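Dinitrogenase iron-molybdenum cofactor biosynthesis domain-containing protein (Pyrococcus horikoshii, PDB 2YX6) binds ADP and belongs to the dinitrogenase iron-molybdenum cofactor biosynthesis family, though its cellular role is not established. Local coordinates at residues P56-Y70 with Y79-Y92. Residues are numbered along the deposited sequence; the frame is centred on the assembly and turned at random.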
loop_
_atom_site.group_PDB
_atom_site.type_symbol
_atom_site.label_atom_id
_atom_site.label_comp_id
_atom_site.label_asym_id
_atom_site.label_seq_id
_atom_site.Cartn_x
_atom_site.Cartn_y
_atom_site.Cartn_z
ATOM N N PRO A 56 14.059 1.677 4.009
ATOM C CA PRO A 56 12.753 1.341 4.586
ATOM C C PRO A 56 12.550 1.792 6.002
ATOM O O PRO A 56 11.452 2.243 6.384
ATOM C CB PRO A 56 12.729 -0.179 4.504
ATOM C CG PRO A 56 13.499 -0.442 3.202
ATOM C CD PRO A 56 14.681 0.482 3.378
ATOM N N ASN A 57 13.615 1.669 6.786
ATOM C CA ASN A 57 13.561 2.021 8.180
ATOM C C ASN A 57 13.495 3.517 8.261
ATOM O O ASN A 57 12.820 4.046 9.088
ATOM C CB ASN A 57 14.805 1.487 8.913
ATOM C CG ASN A 57 14.630 0.029 9.424
ATOM O OD1 ASN A 57 13.513 -0.446 9.690
ATOM N ND2 ASN A 57 15.746 -0.635 9.644
ATOM N N PHE A 58 14.209 4.195 7.394
ATOM C CA PHE A 58 14.101 5.652 7.282
ATOM C C PHE A 58 12.651 6.067 7.087
ATOM O O PHE A 58 12.116 6.884 7.837
ATOM C CB PHE A 58 14.962 6.103 6.103
ATOM C CG PHE A 58 14.866 7.553 5.801
ATOM C CD1 PHE A 58 15.429 8.467 6.637
ATOM C CD2 PHE A 58 14.136 8.005 4.698
ATOM C CE1 PHE A 58 15.326 9.836 6.373
ATOM C CE2 PHE A 58 14.021 9.341 4.434
ATOM C CZ PHE A 58 14.630 10.275 5.286
ATOM N N ILE A 59 11.987 5.439 6.109
ATOM C CA ILE A 59 10.563 5.736 5.823
ATOM C C ILE A 59 9.639 5.429 7.023
ATOM O O ILE A 59 8.899 6.299 7.470
ATOM C CB ILE A 59 10.143 5.049 4.492
ATOM C CG1 ILE A 59 10.982 5.609 3.352
ATOM C CG2 ILE A 59 8.694 5.231 4.216
ATOM C CD1 ILE A 59 10.849 7.171 3.213
ATOM N N LYS A 60 9.723 4.222 7.584
ATOM C CA LYS A 60 8.977 3.834 8.773
ATOM C C LYS A 60 9.196 4.801 9.938
ATOM O O LYS A 60 8.256 5.245 10.567
ATOM C CB LYS A 60 9.345 2.418 9.191
ATOM C CG LYS A 60 8.313 1.801 10.196
ATOM C CD LYS A 60 8.793 0.468 10.763
ATOM C CE LYS A 60 7.818 -0.193 11.758
ATOM N NZ LYS A 60 8.485 -1.306 12.587
ATOM N N ASP A 61 10.454 5.186 10.163
ATOM C CA ASP A 61 10.794 6.136 11.229
ATOM C C ASP A 61 10.148 7.510 11.028
ATOM O O ASP A 61 9.965 8.240 11.979
ATOM C CB ASP A 61 12.299 6.296 11.356
ATOM C CG ASP A 61 12.998 4.990 11.811
ATOM O OD1 ASP A 61 12.325 4.141 12.454
ATOM O OD2 ASP A 61 14.217 4.821 11.486
ATOM N N HIS A 62 9.830 7.848 9.781
ATOM C CA HIS A 62 9.082 9.056 9.475
ATOM C C HIS A 62 7.568 8.922 9.453
ATOM O O HIS A 62 6.873 9.868 9.138
ATOM C CB HIS A 62 9.607 9.656 8.187
ATOM C CG HIS A 62 10.882 10.426 8.386
ATOM N ND1 HIS A 62 12.106 9.807 8.536
ATOM C CD2 HIS A 62 11.114 11.759 8.511
ATOM C CE1 HIS A 62 13.045 10.727 8.701
ATOM N NE2 HIS A 62 12.468 11.918 8.691
ATOM N N GLY A 63 7.053 7.784 9.849
ATOM C CA GLY A 63 5.598 7.616 10.013
ATOM C C GLY A 63 4.865 7.278 8.732
ATOM O O GLY A 63 3.649 7.265 8.730
ATOM N N ALA A 64 5.587 7.029 7.618
ATOM C CA ALA A 64 4.877 6.849 6.328
ATOM C C ALA A 64 4.357 5.428 6.298
ATOM O O ALA A 64 5.060 4.498 6.724
ATOM C CB ALA A 64 5.770 7.131 5.187
ATOM N N LYS A 65 3.113 5.239 5.857
ATOM C CA LYS A 65 2.565 3.888 5.812
ATOM C C LYS A 65 2.349 3.470 4.369
ATOM O O LYS A 65 2.122 2.308 4.079
ATOM C CB LYS A 65 1.226 3.830 6.578
ATOM C CG LYS A 65 1.348 4.295 8.058
ATOM C CD LYS A 65 0.441 3.456 8.968
ATOM C CE LYS A 65 0.929 2.024 9.044
ATOM N NZ LYS A 65 2.367 2.038 9.486
ATOM N N ILE A 66 2.457 4.432 3.460
ATOM C CA ILE A 66 2.404 4.128 2.028
ATOM C C ILE A 66 3.564 4.808 1.305
ATOM O O ILE A 66 3.928 5.908 1.604
ATOM C CB ILE A 66 1.061 4.589 1.386
ATOM C CG1 ILE A 66 -0.092 3.863 2.065
ATOM C CG2 ILE A 66 1.079 4.337 -0.154
ATOM C CD1 ILE A 66 -1.417 3.982 1.336
ATOM N N VAL A 67 4.148 4.114 0.348
ATOM C CA VAL A 67 5.223 4.666 -0.483
ATOM C C VAL A 67 4.773 4.612 -1.941
ATOM O O VAL A 67 4.359 3.531 -2.423
ATOM C CB VAL A 67 6.502 3.829 -0.298
ATOM C CG1 VAL A 67 7.581 4.266 -1.279
ATOM C CG2 VAL A 67 6.965 3.881 1.155
ATOM N N LEU A 68 4.863 5.743 -2.633
ATOM C CA LEU A 68 4.601 5.779 -4.051
ATOM C C LEU A 68 5.897 5.874 -4.791
ATOM O O LEU A 68 6.592 6.851 -4.627
ATOM C CB LEU A 68 3.753 7.006 -4.444
ATOM C CG LEU A 68 2.431 7.106 -3.621
ATOM C CD1 LEU A 68 1.690 8.361 -4.025
ATOM C CD2 LEU A 68 1.526 5.821 -3.835
ATOM N N THR A 69 6.191 4.896 -5.652
ATOM C CA THR A 69 7.436 4.964 -6.410
ATOM C C THR A 69 7.225 4.634 -7.879
ATOM O O THR A 69 6.174 4.128 -8.265
ATOM C CB THR A 69 8.456 3.917 -5.910
ATOM O OG1 THR A 69 7.929 2.641 -6.224
ATOM C CG2 THR A 69 8.729 3.994 -4.430
ATOM N N TYR A 70 8.247 4.950 -8.683
ATOM C CA TYR A 70 8.332 4.502 -10.061
ATOM C C TYR A 70 8.922 3.084 -10.012
ATOM O O TYR A 70 8.201 2.096 -9.906
ATOM C CB TYR A 70 9.194 5.466 -10.891
ATOM C CG TYR A 70 9.196 5.064 -12.372
ATOM C CD1 TYR A 70 10.340 4.576 -12.983
ATOM C CD2 TYR A 70 8.027 5.134 -13.126
ATOM C CE1 TYR A 70 10.323 4.143 -14.339
ATOM C CE2 TYR A 70 7.996 4.745 -14.472
ATOM C CZ TYR A 70 9.177 4.261 -15.091
ATOM O OH TYR A 70 9.151 3.862 -16.456
ATOM N N TYR A 79 10.861 -5.860 2.038
ATOM C CA TYR A 79 11.338 -5.294 3.283
ATOM C C TYR A 79 10.296 -4.259 3.821
ATOM O O TYR A 79 9.976 -4.264 4.994
ATOM C CB TYR A 79 12.742 -4.702 3.091
ATOM C CG TYR A 79 13.513 -4.553 4.372
ATOM C CD1 TYR A 79 14.687 -5.259 4.577
ATOM C CD2 TYR A 79 13.058 -3.722 5.395
ATOM C CE1 TYR A 79 15.415 -5.141 5.783
ATOM C CE2 TYR A 79 13.771 -3.566 6.590
ATOM C CZ TYR A 79 14.947 -4.293 6.781
ATOM O OH TYR A 79 15.664 -4.155 7.964
ATOM N N PHE A 80 9.708 -3.467 2.918
ATOM C CA PHE A 80 8.679 -2.489 3.255
ATOM C C PHE A 80 7.463 -3.206 3.817
ATOM O O PHE A 80 6.915 -2.846 4.881
ATOM C CB PHE A 80 8.285 -1.639 2.038
ATOM C CG PHE A 80 9.087 -0.353 1.862
ATOM C CD1 PHE A 80 9.861 -0.147 0.723
ATOM C CD2 PHE A 80 9.074 0.633 2.820
ATOM C CE1 PHE A 80 10.586 1.007 0.557
ATOM C CE2 PHE A 80 9.786 1.814 2.673
ATOM C CZ PHE A 80 10.554 2.013 1.563
ATOM N N ASN A 81 7.062 -4.254 3.113
ATOM C CA ASN A 81 5.941 -5.036 3.464
ATOM C C ASN A 81 6.103 -5.696 4.837
ATOM O O ASN A 81 5.151 -5.756 5.623
ATOM C CB ASN A 81 5.736 -6.070 2.349
ATOM C CG ASN A 81 5.050 -5.470 1.101
ATOM O OD1 ASN A 81 4.723 -4.266 1.035
ATOM N ND2 ASN A 81 4.872 -6.315 0.101
ATOM N N SER A 82 7.322 -6.107 5.165
ATOM C CA SER A 82 7.577 -6.752 6.436
ATOM C C SER A 82 7.400 -5.721 7.557
ATOM O O SER A 82 7.110 -6.097 8.699
ATOM C CB SER A 82 8.969 -7.379 6.454
ATOM O OG SER A 82 9.949 -6.358 6.666
ATOM N N LEU A 83 7.562 -4.443 7.236
ATOM C CA LEU A 83 7.403 -3.325 8.184
ATOM C C LEU A 83 5.984 -2.738 8.130
ATOM O O LEU A 83 5.682 -1.650 8.691
ATOM C CB LEU A 83 8.415 -2.266 7.817
ATOM C CG LEU A 83 9.905 -2.635 8.011
ATOM C CD1 LEU A 83 10.674 -1.358 7.737
ATOM C CD2 LEU A 83 10.246 -3.196 9.427
ATOM N N GLY A 84 5.107 -3.436 7.424
ATOM C CA GLY A 84 3.663 -3.067 7.426
ATOM C C GLY A 84 3.503 -1.844 6.562
ATOM O O GLY A 84 2.564 -1.065 6.761
ATOM N N ILE A 85 4.445 -1.641 5.637
ATOM C CA ILE A 85 4.370 -0.517 4.694
ATOM C C ILE A 85 4.071 -0.993 3.238
ATOM O O ILE A 85 4.678 -1.946 2.766
ATOM C CB ILE A 85 5.637 0.352 4.754
ATOM C CG1 ILE A 85 5.888 0.918 6.173
ATOM C CG2 ILE A 85 5.590 1.473 3.755
ATOM C CD1 ILE A 85 7.148 1.693 6.191
ATOM N N SER A 86 3.114 -0.337 2.592
ATOM C CA SER A 86 2.615 -0.727 1.276
ATOM C C SER A 86 3.340 0.087 0.281
ATOM O O SER A 86 3.604 1.239 0.533
ATOM C CB SER A 86 1.115 -0.372 1.153
ATOM O OG SER A 86 0.467 -1.143 2.133
ATOM N N VAL A 87 3.610 -0.468 -0.877
ATOM C CA VAL A 87 4.381 0.256 -1.876
ATOM C C VAL A 87 3.528 0.273 -3.155
ATOM O O VAL A 87 2.962 -0.771 -3.520
ATOM C CB VAL A 87 5.782 -0.471 -2.147
ATOM C CG1 VAL A 87 6.632 0.207 -3.340
ATOM C CG2 VAL A 87 6.632 -0.590 -0.891
ATOM N N VAL A 88 3.466 1.409 -3.848
ATOM C CA VAL A 88 2.865 1.492 -5.183
ATOM C C VAL A 88 3.987 1.783 -6.196
ATOM O O VAL A 88 4.779 2.726 -5.985
ATOM C CB VAL A 88 1.782 2.634 -5.283
ATOM C CG1 VAL A 88 1.140 2.643 -6.715
ATOM C CG2 VAL A 88 0.717 2.441 -4.223
ATOM N N THR A 89 4.085 0.932 -7.234
ATOM C CA THR A 89 5.120 1.045 -8.275
ATOM C C THR A 89 4.510 1.555 -9.550
ATOM O O THR A 89 3.302 1.538 -9.691
ATOM C CB THR A 89 5.783 -0.325 -8.573
ATOM O OG1 THR A 89 4.803 -1.237 -9.102
ATOM C CG2 THR A 89 6.392 -0.900 -7.297
ATOM N N GLY A 90 5.352 2.058 -10.463
ATOM C CA GLY A 90 4.870 2.642 -11.741
ATOM C C GLY A 90 4.354 4.085 -11.727
ATOM O O GLY A 90 3.850 4.575 -12.710
ATOM N N VAL A 91 4.530 4.780 -10.612
ATOM C CA VAL A 91 4.072 6.166 -10.469
ATOM C C VAL A 91 5.147 7.105 -11.002
ATOM O O VAL A 91 6.301 6.990 -10.664
ATOM C CB VAL A 91 3.732 6.486 -8.972
ATOM C CG1 VAL A 91 3.133 7.847 -8.848
ATOM C CG2 VAL A 91 2.768 5.431 -8.410
ATOM N N TYR A 92 4.773 8.068 -11.831
ATOM C CA TYR A 92 5.736 9.053 -12.360
ATOM C C TYR A 92 5.061 10.390 -12.452
ATOM O O TYR A 92 3.821 10.468 -12.403
ATOM C CB TYR A 92 6.151 8.643 -13.779
ATOM C CG TYR A 92 4.976 8.515 -14.691
ATOM C CD1 TYR A 92 4.208 7.376 -14.689
ATOM C CD2 TYR A 92 4.616 9.546 -15.551
ATOM C CE1 TYR A 92 3.129 7.258 -15.529
ATOM C CE2 TYR A 92 3.504 9.433 -16.398
ATOM C CZ TYR A 92 2.795 8.283 -16.377
ATOM O OH TYR A 92 1.683 8.140 -17.150
HETATM O O HOH W 1 0.680 0.147 4.816
HETATM O O HOH W 2 4.814 0.403 10.257
#
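Phe-80 offers one face of its ring to Pro-56 and the other to Val-67, a worked example of how the crossover helix of a beta-alpha-beta unit, here 74-82, is packed between strand 66-68 of that unit and the preceding helix 54-61. Pro-56 CB lies 4.2 Å from the ring centroid of Phe-80, displaced toward the rim; Val-67 CG2 reaches the opposite face as a second CH-pi contact. At the ring edge, Ile-59 CB meets Phe-80 CE2 at 3.7 Å. Val-67 CG1 stands anti to the backbone N (chi1 173°), which leaves CG2 to fill the angle between Phe-80 and Ile-85 CG2. Were Phe-80 cut back to alanine, the space between Pro-56 and Val-67 would probably be left unfilled, and Ile-59 CB would lose the ring edge it packs against.

Nearby, the extended chain of Lys-60 lays its CD 4.0 Å from Leu-83 CD1, while Ile-85 CD1 turns to Lys-60 CB and Ala-64 O. Strands 66-68 and 86-88 run parallel and alternate their bonds: Val-67 N donates to Ser-86 O and Val-67 O accepts from Val-88 N at 2.7 Å. On the face bearing Leu-68, its CD2 presses tightly on Val-88 CG2 at 3.5 Å, and Val-98 and Phe-102 of helix 95-103 cover Leu-68.

Thr-69 grips Val-88 O twice, through N and, from above the carbonyl plane, through OG1 at 3.2 Å; OG1 is set there between its own backbone N and carbonyl carbon (chi1 67°). Beyond it, Gly-90 N donates to Tyr-70 O, and Val-91 N to Thr-69 O. The chemistry thus divides: apolar packing seats the helices, whereas backbone bonds fix the strand register and so the placement of Val-87, an ADP-binding residue.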